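Side-chain contacts in cytochrome P450 CYP260B1 (PDB 5HIW), which is a bacterial cytochrome P450, a haem-thiolate protein whose mainly helical fold encloses an iron-containing protoporphyrin IX: residues R84-A89 against V208-G213; D151-K156 against H177-A182; S234-N239 against M346-G351. All blocks are in the same frame, centred on the assembly; numbering follows the deposited sequence.

Contact 1. Residues R84-A89 against V208-G213; sequences RRLFNA and VAEGLG. With HEM (protoporphyrin IX containing Fe), chain B.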
loop_
_atom_site.group_PDB
_atom_site.type_symbol
_atom_site.label_atom_id
_atom_site.label_comp_id
_atom_site.label_asym_id
_atom_site.label_seq_id
_atom_site.Cartn_x
_atom_site.Cartn_y
_atom_site.Cartn_z
ATOM N N ARG A 84 -1.477 -18.834 0.149
ATOM C CA ARG A 84 -2.249 -17.856 0.890
ATOM C C ARG A 84 -2.515 -18.258 2.349
ATOM O O ARG A 84 -2.524 -17.421 3.274
ATOM C CB ARG A 84 -3.562 -17.514 0.138
ATOM C CG ARG A 84 -4.460 -16.464 0.823
ATOM C CD ARG A 84 -3.716 -15.137 0.990
ATOM N NE ARG A 84 -4.571 -14.161 1.657
ATOM C CZ ARG A 84 -5.055 -13.025 1.132
ATOM N NH1 ARG A 84 -4.742 -12.602 -0.078
ATOM N NH2 ARG A 84 -5.819 -12.270 1.894
ATOM N N ARG A 85 -2.721 -19.562 2.588
ATOM C CA ARG A 85 -2.931 -20.056 3.944
ATOM C C ARG A 85 -1.720 -19.833 4.845
ATOM O O ARG A 85 -1.838 -19.468 6.026
ATOM C CB ARG A 85 -3.305 -21.569 3.931
ATOM C CG ARG A 85 -4.804 -21.852 3.849
ATOM C CD ARG A 85 -5.136 -23.248 4.435
ATOM N NE ARG A 85 -4.015 -24.193 4.219
ATOM C CZ ARG A 85 -3.889 -25.047 3.187
ATOM N NH1 ARG A 85 -4.831 -25.170 2.242
ATOM N NH2 ARG A 85 -2.809 -25.823 3.119
ATOM N N LEU A 86 -0.557 -20.037 4.267
ATOM C CA LEU A 86 0.736 -19.758 4.959
ATOM C C LEU A 86 0.818 -18.291 5.294
ATOM O O LEU A 86 1.045 -17.953 6.410
ATOM C CB LEU A 86 1.900 -20.047 4.055
ATOM C CG LEU A 86 3.300 -19.640 4.483
ATOM C CD1 LEU A 86 3.534 -20.329 5.801
ATOM C CD2 LEU A 86 4.218 -20.162 3.370
ATOM N N PHE A 87 0.677 -17.422 4.277
ATOM C CA PHE A 87 0.658 -15.943 4.579
ATOM C C PHE A 87 -0.366 -15.545 5.602
ATOM O O PHE A 87 -0.087 -14.751 6.467
ATOM C CB PHE A 87 0.514 -15.143 3.273
ATOM C CG PHE A 87 1.755 -15.117 2.411
ATOM C CD1 PHE A 87 2.110 -16.196 1.610
ATOM C CD2 PHE A 87 2.599 -14.025 2.429
ATOM C CE1 PHE A 87 3.199 -16.189 0.798
ATOM C CE2 PHE A 87 3.731 -13.996 1.629
ATOM C CZ PHE A 87 4.039 -15.067 0.795
ATOM N N ASN A 88 -1.594 -16.080 5.520
ATOM C CA ASN A 88 -2.615 -15.709 6.497
ATOM C C ASN A 88 -2.183 -16.068 7.919
ATOM O O ASN A 88 -2.460 -15.314 8.896
ATOM C CB ASN A 88 -3.977 -16.344 6.208
ATOM C CG ASN A 88 -4.649 -15.766 4.981
ATOM O OD1 ASN A 88 -4.353 -14.665 4.589
ATOM N ND2 ASN A 88 -5.595 -16.510 4.396
ATOM N N ALA A 89 -1.477 -17.175 8.050
ATOM C CA ALA A 89 -1.042 -17.629 9.364
ATOM C C ALA A 89 0.020 -16.748 9.958
ATOM O O ALA A 89 0.116 -16.619 11.146
ATOM C CB ALA A 89 -0.527 -19.084 9.322
ATOM N N VAL A 208 7.263 -24.919 7.908
ATOM C CA VAL A 208 7.232 -26.311 8.357
ATOM C C VAL A 208 5.790 -26.849 8.632
ATOM O O VAL A 208 5.424 -27.931 8.171
ATOM C CB VAL A 208 8.166 -26.484 9.543
ATOM C CG1 VAL A 208 8.058 -27.904 10.027
ATOM C CG2 VAL A 208 9.602 -26.084 9.132
ATOM N N ALA A 209 4.949 -26.062 9.311
ATOM C CA ALA A 209 3.507 -26.434 9.553
ATOM C C ALA A 209 2.624 -26.697 8.288
ATOM O O ALA A 209 1.591 -27.376 8.360
ATOM C CB ALA A 209 2.827 -25.419 10.494
ATOM N N GLU A 210 3.053 -26.188 7.133
ATOM C CA GLU A 210 2.406 -26.421 5.874
ATOM C C GLU A 210 3.227 -27.418 5.043
ATOM O O GLU A 210 2.887 -27.698 3.876
ATOM C CB GLU A 210 2.304 -25.081 5.133
ATOM C CG GLU A 210 1.264 -24.127 5.700
ATOM C CD GLU A 210 -0.115 -24.434 5.170
ATOM O OE1 GLU A 210 -0.224 -25.059 4.078
ATOM O OE2 GLU A 210 -1.092 -24.055 5.844
ATOM N N GLY A 211 4.294 -27.929 5.662
ATOM C CA GLY A 211 5.284 -28.831 5.071
ATOM C C GLY A 211 6.088 -28.388 3.850
ATOM O O GLY A 211 6.427 -29.207 2.981
ATOM N N LEU A 212 6.424 -27.102 3.793
ATOM C CA LEU A 212 7.029 -26.499 2.622
ATOM C C LEU A 212 8.534 -26.384 2.907
ATOM O O LEU A 212 9.010 -26.757 4.026
ATOM C CB LEU A 212 6.344 -25.154 2.326
ATOM C CG LEU A 212 4.819 -25.171 2.220
ATOM C CD1 LEU A 212 4.177 -23.793 2.297
ATOM C CD2 LEU A 212 4.313 -25.859 0.970
ATOM N N GLY A 213 9.289 -25.906 1.921
ATOM C CA GLY A 213 10.774 -25.898 1.993
ATOM C C GLY A 213 11.365 -26.402 0.693
ATOM O O GLY A 213 10.606 -26.887 -0.164
HETATM C CHA HEM B . -2.000 -7.436 -2.336
HETATM C CHB HEM B . -2.589 -2.709 -1.362
HETATM C CHC HEM B . 0.128 -3.177 2.566
HETATM C CHD HEM B . 1.427 -7.520 1.016
HETATM C C1A HEM B . -2.458 -6.150 -2.387
HETATM C C2A HEM B . -3.367 -5.624 -3.344
HETATM C C3A HEM B . -3.565 -4.301 -3.049
HETATM C C4A HEM B . -2.677 -3.978 -1.971
HETATM C CMA HEM B . -4.462 -3.322 -3.834
HETATM C CAA HEM B . -4.114 -6.424 -4.406
HETATM C CBA HEM B . -3.198 -6.667 -5.616
HETATM C CGA HEM B . -3.935 -7.211 -6.790
HETATM O O1A HEM B . -5.105 -7.694 -6.640
HETATM O O2A HEM B . -3.480 -7.014 -7.944
HETATM C C1B HEM B . -1.878 -2.412 -0.263
HETATM C C2B HEM B . -1.962 -1.131 0.383
HETATM C C3B HEM B . -1.191 -1.282 1.519
HETATM C C4B HEM B . -0.623 -2.632 1.529
HETATM C CMB HEM B . -2.666 0.169 -0.047
HETATM C CAB HEM B . -0.974 -0.180 2.425
HETATM C CBB HEM B . -0.083 -0.023 3.346
HETATM C C1C HEM B . 0.732 -4.432 2.497
HETATM C C2C HEM B . 1.602 -4.916 3.526
HETATM C C3C HEM B . 1.972 -6.150 3.068
HETATM C C4C HEM B . 1.386 -6.379 1.787
HETATM C CMC HEM B . 1.907 -4.086 4.750
HETATM C CAC HEM B . 2.851 -7.134 3.729
HETATM C CBC HEM B . 2.934 -7.187 5.051
HETATM C C1D HEM B . 0.558 -7.810 -0.030
HETATM C C2D HEM B . 0.629 -9.142 -0.688
HETATM C C3D HEM B . -0.311 -9.126 -1.624
HETATM C C4D HEM B . -0.965 -7.814 -1.509
HETATM C CMD HEM B . 1.624 -10.257 -0.430
HETATM C CAD HEM B . -0.737 -10.269 -2.562
HETATM C CBD HEM B . -1.877 -11.018 -1.898
HETATM C CGD HEM B . -2.369 -12.213 -2.726
HETATM O O1D HEM B . -2.171 -12.299 -3.977
HETATM O O2D HEM B . -3.017 -13.162 -2.171
HETATM N NA HEM B . -2.065 -5.099 -1.530
HETATM N NB HEM B . -1.192 -3.279 0.517
HETATM N NC HEM B . 0.556 -5.304 1.515
HETATM N ND HEM B . -0.408 -7.033 -0.576
HETATM FE FE HEM B . -0.815 -5.216 -0.022
HETATM O O HOH W 1 0.863 -4.496 -1.412
#

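Contact 2. Residues D151-K156 against H177-A182; sequences DALIRK and HAAMEA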
loop_
_atom_site.group_PDB
_atom_site.type_symbol
_atom_site.label_atom_id
_atom_site.label_comp_id
_atom_site.label_asym_id
_atom_site.label_seq_id
_atom_site.Cartn_x
_atom_site.Cartn_y
_atom_site.Cartn_z
ATOM N N ASP A 151 17.427 -0.104 2.309
ATOM C CA ASP A 151 16.496 0.827 1.688
ATOM C C ASP A 151 16.800 0.968 0.186
ATOM O O ASP A 151 15.928 0.819 -0.656
ATOM C CB ASP A 151 16.542 2.165 2.400
ATOM C CG ASP A 151 15.420 3.121 1.918
ATOM O OD1 ASP A 151 14.260 2.980 2.445
ATOM O OD2 ASP A 151 15.697 3.901 0.952
ATOM N N ALA A 152 18.051 1.250 -0.160
ATOM C CA ALA A 152 18.421 1.326 -1.549
ATOM C C ALA A 152 18.240 0.039 -2.348
ATOM O O ALA A 152 17.728 0.103 -3.465
ATOM C CB ALA A 152 19.821 1.874 -1.727
ATOM N N LEU A 153 18.562 -1.114 -1.756
ATOM C CA LEU A 153 18.298 -2.392 -2.376
ATOM C C LEU A 153 16.792 -2.627 -2.655
ATOM O O LEU A 153 16.385 -2.982 -3.738
ATOM C CB LEU A 153 18.905 -3.528 -1.584
ATOM C CG LEU A 153 20.411 -3.718 -1.490
ATOM C CD1 LEU A 153 20.681 -4.849 -0.553
ATOM C CD2 LEU A 153 21.093 -3.913 -2.844
ATOM N N ILE A 154 15.975 -2.399 -1.663
ATOM C CA ILE A 154 14.541 -2.567 -1.835
ATOM C C ILE A 154 13.946 -1.624 -2.886
ATOM O O ILE A 154 13.132 -2.013 -3.694
ATOM C CB ILE A 154 13.859 -2.436 -0.469
ATOM C CG1 ILE A 154 14.324 -3.557 0.473
ATOM C CG2 ILE A 154 12.350 -2.574 -0.632
ATOM C CD1 ILE A 154 14.002 -3.302 1.946
ATOM N N ARG A 155 14.323 -0.352 -2.843
ATOM C CA ARG A 155 13.910 0.624 -3.884
ATOM C C ARG A 155 14.308 0.167 -5.281
ATOM O O ARG A 155 13.498 0.259 -6.221
ATOM C CB ARG A 155 14.357 2.065 -3.495
ATOM C CG ARG A 155 13.541 2.546 -2.256
ATOM C CD ARG A 155 13.749 4.009 -1.913
ATOM N NE ARG A 155 13.404 4.180 -0.505
ATOM C CZ ARG A 155 12.168 4.266 0.007
ATOM N NH1 ARG A 155 11.129 4.186 -0.801
ATOM N NH2 ARG A 155 11.964 4.348 1.344
ATOM N N LYS A 156 15.461 -0.443 -5.411
ATOM C CA LYS A 156 15.889 -0.962 -6.698
ATOM C C LYS A 156 15.004 -2.142 -7.108
ATOM O O LYS A 156 14.638 -2.226 -8.297
ATOM C CB LYS A 156 17.341 -1.406 -6.720
ATOM C CG LYS A 156 18.373 -0.294 -6.798
ATOM C CD LYS A 156 19.795 -0.785 -6.971
ATOM C CE LYS A 156 20.562 -0.911 -5.667
ATOM N NZ LYS A 156 21.938 -1.374 -6.056
ATOM N N HIS A 177 18.013 -8.053 -5.380
ATOM C CA HIS A 177 17.254 -9.185 -4.855
ATOM C C HIS A 177 18.190 -10.265 -4.310
ATOM O O HIS A 177 18.026 -10.726 -3.183
ATOM C CB HIS A 177 16.326 -9.701 -5.943
ATOM C CG HIS A 177 15.333 -10.678 -5.447
ATOM N ND1 HIS A 177 15.614 -12.023 -5.361
ATOM C CD2 HIS A 177 14.093 -10.509 -4.927
ATOM C CE1 HIS A 177 14.568 -12.650 -4.848
ATOM N NE2 HIS A 177 13.622 -11.756 -4.599
ATOM N N ALA A 178 19.226 -10.593 -5.063
ATOM C CA ALA A 178 20.150 -11.598 -4.630
ATOM C C ALA A 178 20.960 -11.146 -3.414
ATOM O O ALA A 178 21.256 -11.968 -2.582
ATOM C CB ALA A 178 21.029 -12.041 -5.783
ATOM N N ALA A 179 21.263 -9.863 -3.221
ATOM C CA ALA A 179 21.958 -9.447 -2.016
ATOM C C ALA A 179 21.035 -9.532 -0.784
ATOM O O ALA A 179 21.441 -9.862 0.348
ATOM C CB ALA A 179 22.453 -8.039 -2.150
ATOM N N MET A 180 19.776 -9.185 -1.010
ATOM C CA MET A 180 18.819 -9.264 0.093
ATOM C C MET A 180 18.633 -10.740 0.465
ATOM O O MET A 180 18.568 -11.092 1.632
ATOM C CB MET A 180 17.474 -8.682 -0.333
ATOM C CG MET A 180 17.443 -7.161 -0.370
ATOM S SD MET A 180 17.460 -6.358 1.226
ATOM C CE MET A 180 16.855 -7.748 2.231
ATOM N N GLU A 181 18.517 -11.568 -0.562
ATOM C CA GLU A 181 18.357 -13.022 -0.393
ATOM C C GLU A 181 19.490 -13.612 0.453
ATOM O O GLU A 181 19.255 -14.371 1.394
ATOM C CB GLU A 181 18.268 -13.678 -1.782
ATOM C CG GLU A 181 17.243 -14.792 -1.915
ATOM C CD GLU A 181 17.340 -15.491 -3.268
ATOM O OE1 GLU A 181 18.480 -15.673 -3.776
ATOM O OE2 GLU A 181 16.288 -15.861 -3.812
ATOM N N ALA A 182 20.714 -13.157 0.211
ATOM C CA ALA A 182 21.848 -13.649 0.969
ATOM C C ALA A 182 21.821 -13.226 2.429
ATOM O O ALA A 182 22.144 -14.007 3.319
ATOM C CB ALA A 182 23.133 -13.189 0.305
#

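Contact 3. Residues S234-N239 against M346-G351; sequences SWMLAN and MEARVG. With HEM (protoporphyrin IX containing Fe), chain B.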
loop_
_atom_site.group_PDB
_atom_site.type_symbol
_atom_site.label_atom_id
_atom_site.label_comp_id
_atom_site.label_asym_id
_atom_site.label_seq_id
_atom_site.Cartn_x
_atom_site.Cartn_y
_atom_site.Cartn_z
ATOM N N SER A 234 4.320 3.677 3.410
ATOM C CA SER A 234 4.587 5.103 3.420
ATOM C C SER A 234 3.457 5.947 2.784
ATOM O O SER A 234 3.042 6.943 3.409
ATOM C CB SER A 234 5.913 5.385 2.673
ATOM O OG SER A 234 7.007 4.878 3.460
ATOM N N TRP A 235 2.867 5.432 1.738
ATOM C CA TRP A 235 1.788 6.221 1.003
ATOM C C TRP A 235 0.511 6.173 1.807
ATOM O O TRP A 235 -0.193 7.216 1.946
ATOM C CB TRP A 235 1.658 5.847 -0.408
ATOM C CG TRP A 235 2.859 6.282 -1.165
ATOM C CD1 TRP A 235 3.879 5.469 -1.660
ATOM C CD2 TRP A 235 3.245 7.623 -1.438
ATOM N NE1 TRP A 235 4.860 6.249 -2.210
ATOM C CE2 TRP A 235 4.479 7.568 -2.126
ATOM C CE3 TRP A 235 2.660 8.874 -1.178
ATOM C CZ2 TRP A 235 5.174 8.731 -2.482
ATOM C CZ3 TRP A 235 3.317 10.029 -1.583
ATOM C CH2 TRP A 235 4.573 9.955 -2.199
ATOM N N MET A 236 0.244 5.037 2.480
ATOM C CA MET A 236 -0.917 4.994 3.425
ATOM C C MET A 236 -0.770 5.911 4.597
ATOM O O MET A 236 -1.705 6.653 4.982
ATOM C CB MET A 236 -1.172 3.561 3.923
ATOM C CG MET A 236 -2.208 3.482 5.097
ATOM S SD MET A 236 -2.833 1.778 5.217
ATOM C CE MET A 236 -4.136 2.050 6.433
ATOM N N LEU A 237 0.425 5.909 5.197
ATOM C CA LEU A 237 0.687 6.830 6.274
ATOM C C LEU A 237 0.646 8.257 5.808
ATOM O O LEU A 237 0.079 9.098 6.526
ATOM C CB LEU A 237 2.018 6.528 6.964
ATOM C CG LEU A 237 2.178 5.170 7.727
ATOM C CD1 LEU A 237 3.636 4.972 8.179
ATOM C CD2 LEU A 237 1.226 5.143 8.881
ATOM N N ALA A 238 1.189 8.542 4.622
ATOM C CA ALA A 238 1.219 9.865 4.121
ATOM C C ALA A 238 -0.231 10.391 3.991
ATOM O O ALA A 238 -0.560 11.467 4.461
ATOM C CB ALA A 238 1.885 9.953 2.751
ATOM N N ASN A 239 -1.105 9.617 3.373
ATOM C CA ASN A 239 -2.460 10.147 3.130
ATOM C C ASN A 239 -3.352 10.146 4.357
ATOM O O ASN A 239 -4.261 10.950 4.456
ATOM C CB ASN A 239 -3.082 9.348 2.033
ATOM C CG ASN A 239 -2.394 9.551 0.690
ATOM O OD1 ASN A 239 -1.413 10.280 0.556
ATOM N ND2 ASN A 239 -2.946 8.964 -0.302
ATOM N N MET A 346 -2.552 -1.746 11.593
ATOM C CA MET A 346 -1.977 -1.646 12.856
ATOM C C MET A 346 -0.838 -0.598 12.929
ATOM O O MET A 346 -0.698 0.167 13.876
ATOM C CB MET A 346 -1.514 -3.003 13.345
ATOM C CG MET A 346 -0.795 -2.981 14.666
ATOM S SD MET A 346 1.030 -2.787 14.601
ATOM C CE MET A 346 1.479 -4.371 14.037
ATOM N N GLU A 347 0.006 -0.630 11.910
ATOM C CA GLU A 347 1.124 0.325 11.882
ATOM C C GLU A 347 0.601 1.756 11.782
ATOM O O GLU A 347 1.075 2.652 12.470
ATOM C CB GLU A 347 2.010 -0.037 10.705
ATOM C CG GLU A 347 3.358 0.701 10.715
ATOM C CD GLU A 347 4.340 0.177 9.690
ATOM O OE1 GLU A 347 4.270 -0.979 9.188
ATOM O OE2 GLU A 347 5.260 0.999 9.477
ATOM N N ALA A 348 -0.387 1.985 10.968
ATOM C CA ALA A 348 -1.037 3.284 10.913
ATOM C C ALA A 348 -1.598 3.686 12.257
ATOM O O ALA A 348 -1.407 4.810 12.726
ATOM C CB ALA A 348 -2.071 3.307 9.828
ATOM N N ARG A 349 -2.352 2.823 12.921
ATOM C CA ARG A 349 -2.878 3.155 14.224
ATOM C C ARG A 349 -1.823 3.463 15.287
ATOM O O ARG A 349 -1.907 4.486 16.019
ATOM C CB ARG A 349 -3.794 2.006 14.699
ATOM C CG ARG A 349 -4.240 2.180 16.125
ATOM C CD ARG A 349 -5.141 1.064 16.635
ATOM N NE ARG A 349 -4.730 -0.298 16.300
ATOM C CZ ARG A 349 -3.870 -1.042 16.985
ATOM N NH1 ARG A 349 -3.289 -0.560 18.038
ATOM N NH2 ARG A 349 -3.615 -2.272 16.579
ATOM N N VAL A 350 -0.836 2.597 15.400
ATOM C CA VAL A 350 0.218 2.749 16.373
ATOM C C VAL A 350 1.065 3.994 16.166
ATOM O O VAL A 350 1.265 4.794 17.096
ATOM C CB VAL A 350 1.096 1.547 16.404
ATOM C CG1 VAL A 350 2.308 1.782 17.306
ATOM C CG2 VAL A 350 0.307 0.347 16.873
ATOM N N GLY A 351 1.565 4.159 14.955
ATOM C CA GLY A 351 2.332 5.323 14.611
ATOM C C GLY A 351 1.617 6.626 14.844
ATOM O O GLY A 351 2.190 7.598 15.379
HETATM C CHA HEM B . -2.000 -7.436 -2.336
HETATM C CHB HEM B . -2.589 -2.709 -1.362
HETATM C CHC HEM B . 0.128 -3.177 2.566
HETATM C CHD HEM B . 1.427 -7.520 1.016
HETATM C C1A HEM B . -2.458 -6.150 -2.387
HETATM C C2A HEM B . -3.367 -5.624 -3.344
HETATM C C3A HEM B . -3.565 -4.301 -3.049
HETATM C C4A HEM B . -2.677 -3.978 -1.971
HETATM C CMA HEM B . -4.462 -3.322 -3.834
HETATM C CAA HEM B . -4.114 -6.424 -4.406
HETATM C CBA HEM B . -3.198 -6.667 -5.616
HETATM C CGA HEM B . -3.935 -7.211 -6.790
HETATM O O1A HEM B . -5.105 -7.694 -6.640
HETATM O O2A HEM B . -3.480 -7.014 -7.944
HETATM C C1B HEM B . -1.878 -2.412 -0.263
HETATM C C2B HEM B . -1.962 -1.131 0.383
HETATM C C3B HEM B . -1.191 -1.282 1.519
HETATM C C4B HEM B . -0.623 -2.632 1.529
HETATM C CMB HEM B . -2.666 0.169 -0.047
HETATM C CAB HEM B . -0.974 -0.180 2.425
HETATM C CBB HEM B . -0.083 -0.023 3.346
HETATM C C1C HEM B . 0.732 -4.432 2.497
HETATM C C2C HEM B . 1.602 -4.916 3.526
HETATM C C3C HEM B . 1.972 -6.150 3.068
HETATM C C4C HEM B . 1.386 -6.379 1.787
HETATM C CMC HEM B . 1.907 -4.086 4.750
HETATM C CAC HEM B . 2.851 -7.134 3.729
HETATM C CBC HEM B . 2.934 -7.187 5.051
HETATM C C1D HEM B . 0.558 -7.810 -0.030
HETATM C C2D HEM B . 0.629 -9.142 -0.688
HETATM C C3D HEM B . -0.311 -9.126 -1.624
HETATM C C4D HEM B . -0.965 -7.814 -1.509
HETATM C CMD HEM B . 1.624 -10.257 -0.430
HETATM C CAD HEM B . -0.737 -10.269 -2.562
HETATM C CBD HEM B . -1.877 -11.018 -1.898
HETATM C CGD HEM B . -2.369 -12.213 -2.726
HETATM O O1D HEM B . -2.171 -12.299 -3.977
HETATM O O2D HEM B . -3.017 -13.162 -2.171
HETATM N NA HEM B . -2.065 -5.099 -1.530
HETATM N NB HEM B . -1.192 -3.279 0.517
HETATM N NC HEM B . 0.556 -5.304 1.515
HETATM N ND HEM B . -0.408 -7.033 -0.576
HETATM FE FE HEM B . -0.815 -5.216 -0.022
HETATM O O HOH W 1 0.863 -4.496 -1.412
#

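Contact 1. Residues R84-A89 against V208-G213
R85 and E210 meet with their chains at roughly a right angle, yet their flat ends lie nearly coplanar, the guanidinium and carboxylate planes being 29° apart. A bend at chi2 (-83°) turns the E210 carboxylate toward R85. The grip is side-on: R85 NH2 reaches E210 OE1 at 2.9 Å, on the syn lone pair and somewhat out of the guanidinium plane, while R85 NE makes a weaker, longer bond of 3.3 Å to E210 OE2. Two nitrogens facing two oxygens limit rotation of either group, although R85 lies at the surface, where solvent and crystal packing may both affect the salt bridge. Beneath it the chemistry turns apolar. L86 and L212 run alongside each other, their chains pointing in opposite senses, and touch through L86 CD2 and L212 CD1 at 3.8 Å. On helix 77-90, R84 serves another partner: its NH1 donates to the haem propionate oxygen O2D at 2.8 Å, and its NE to N88 OD1 at 3.0 Å, which helps to fix the guanidinium. Positive phi at G211 turns the chain between E210 and L212. The arrangement is a Schellman motif ending helix 199-209, docked on the P450 C helix, whose arginine binds a haem propionate.

Contact 2. Residues D151-K156 against H177-A182
L153 and M180 are brought together by similar first torsions, each CG lying beside its own backbone N and anti to the carbonyl carbon, with chi1 of -69° in L153. Beyond this they differ: L153 runs on extended to CD1, whereas M180 folds at chi2 (-72°) and again at chi3, so that its flank rather than its tip is offered to the leucine. The two chains cross obliquely. L153 CD1 rests against M180 SD at 4.0 Å and, equally far off, against M180 CG; it also reaches A179 CB at 4.0 Å, so one methyl bridges two consecutive residues of the partner helix. I154 adds a looser touch from the next position, its CG1 4.3 Å from M180 SD. The R155-D151 salt bridge lies within helix 147-162 and takes no part: R155 NE is 2.7 Å from D151 OD2 and R155 NH2 2.9 Å from D151 OD1. R155 is also salt-bridged to E231 and D151 hydrogen-bonded to Y230, both just after helix 218-229. L223 of helix 218-229 packs on M180. With a signed crossing angle of -132° and segment axes 9.6 Å apart, this is the roughly antiparallel pairing of the F and G helices in the P450 fold.

Contact 3. Residues S234-N239 against M346-G351
M236 spans the gap between the haem and A348, and its atoms can be read in order as a passage from cofactor to helix. At its root, CB lies 3.8 Å from the haem vinyl carbon CBB and close to CAB as well. The first torsion (chi1 170°) sets CG beside the carbonyl carbon, and the chain then stays extended, which carries the sulfur along the vinyl group: SD is 3.8 Å from haem CBB and 3.9 Å from haem CAB. The terminal methyl has left the cofactor by then, and CE meets A348 CB at 4.2 Å. I265 and T269 of helix 261-271 also touch this side chain.

One residue on, L237 makes the closer contact between the helices. Its CD2 lies 3.6 Å from A348 CA and 3.9 Å from A348 CB, so the branch bears on the backbone of helix 341-358 as much as on the alanine methyl. The small side chain of A348 lets the leucine come this near, and the CA atoms of L237 and A348 are 6.1 Å apart. The E347 carboxylate stands at the margin, where OE2 is 4.5 Å from L237 CD1, and M131 of helix 130-140 touches both of these residues. The two short axes cross at -45°.

The contact between the segments is mainly dispersion, with no hydrogen bond between them; the buried E347 carboxylate only borders it. The thioether, held far from the iron, behaves much like a hydrocarbon, fitting the vinyl edge of the haem to helices 232-245 and 341-358.

The three contacts grade from surface to core. Contact 1 is partly buried and the most peripheral; it is the one joined across its segments by a salt bridge, with leucines beneath. Contact 2 is likewise partly buried but meets through apolar side chains, its charged pair lying within a single helix. Contact 3 is wholly buried, near the centre of the chain, and mainly apolar, with the E347 carboxylate at its margin. Contacts 1 and 3 share the haem, though by different chemistry: an arginine bonds a propionate in one, a methionine lies against a vinyl group in the other. Contacts 1 and 2 use successive helices, 199-209 and 167-191, and both pack against helix 218-229.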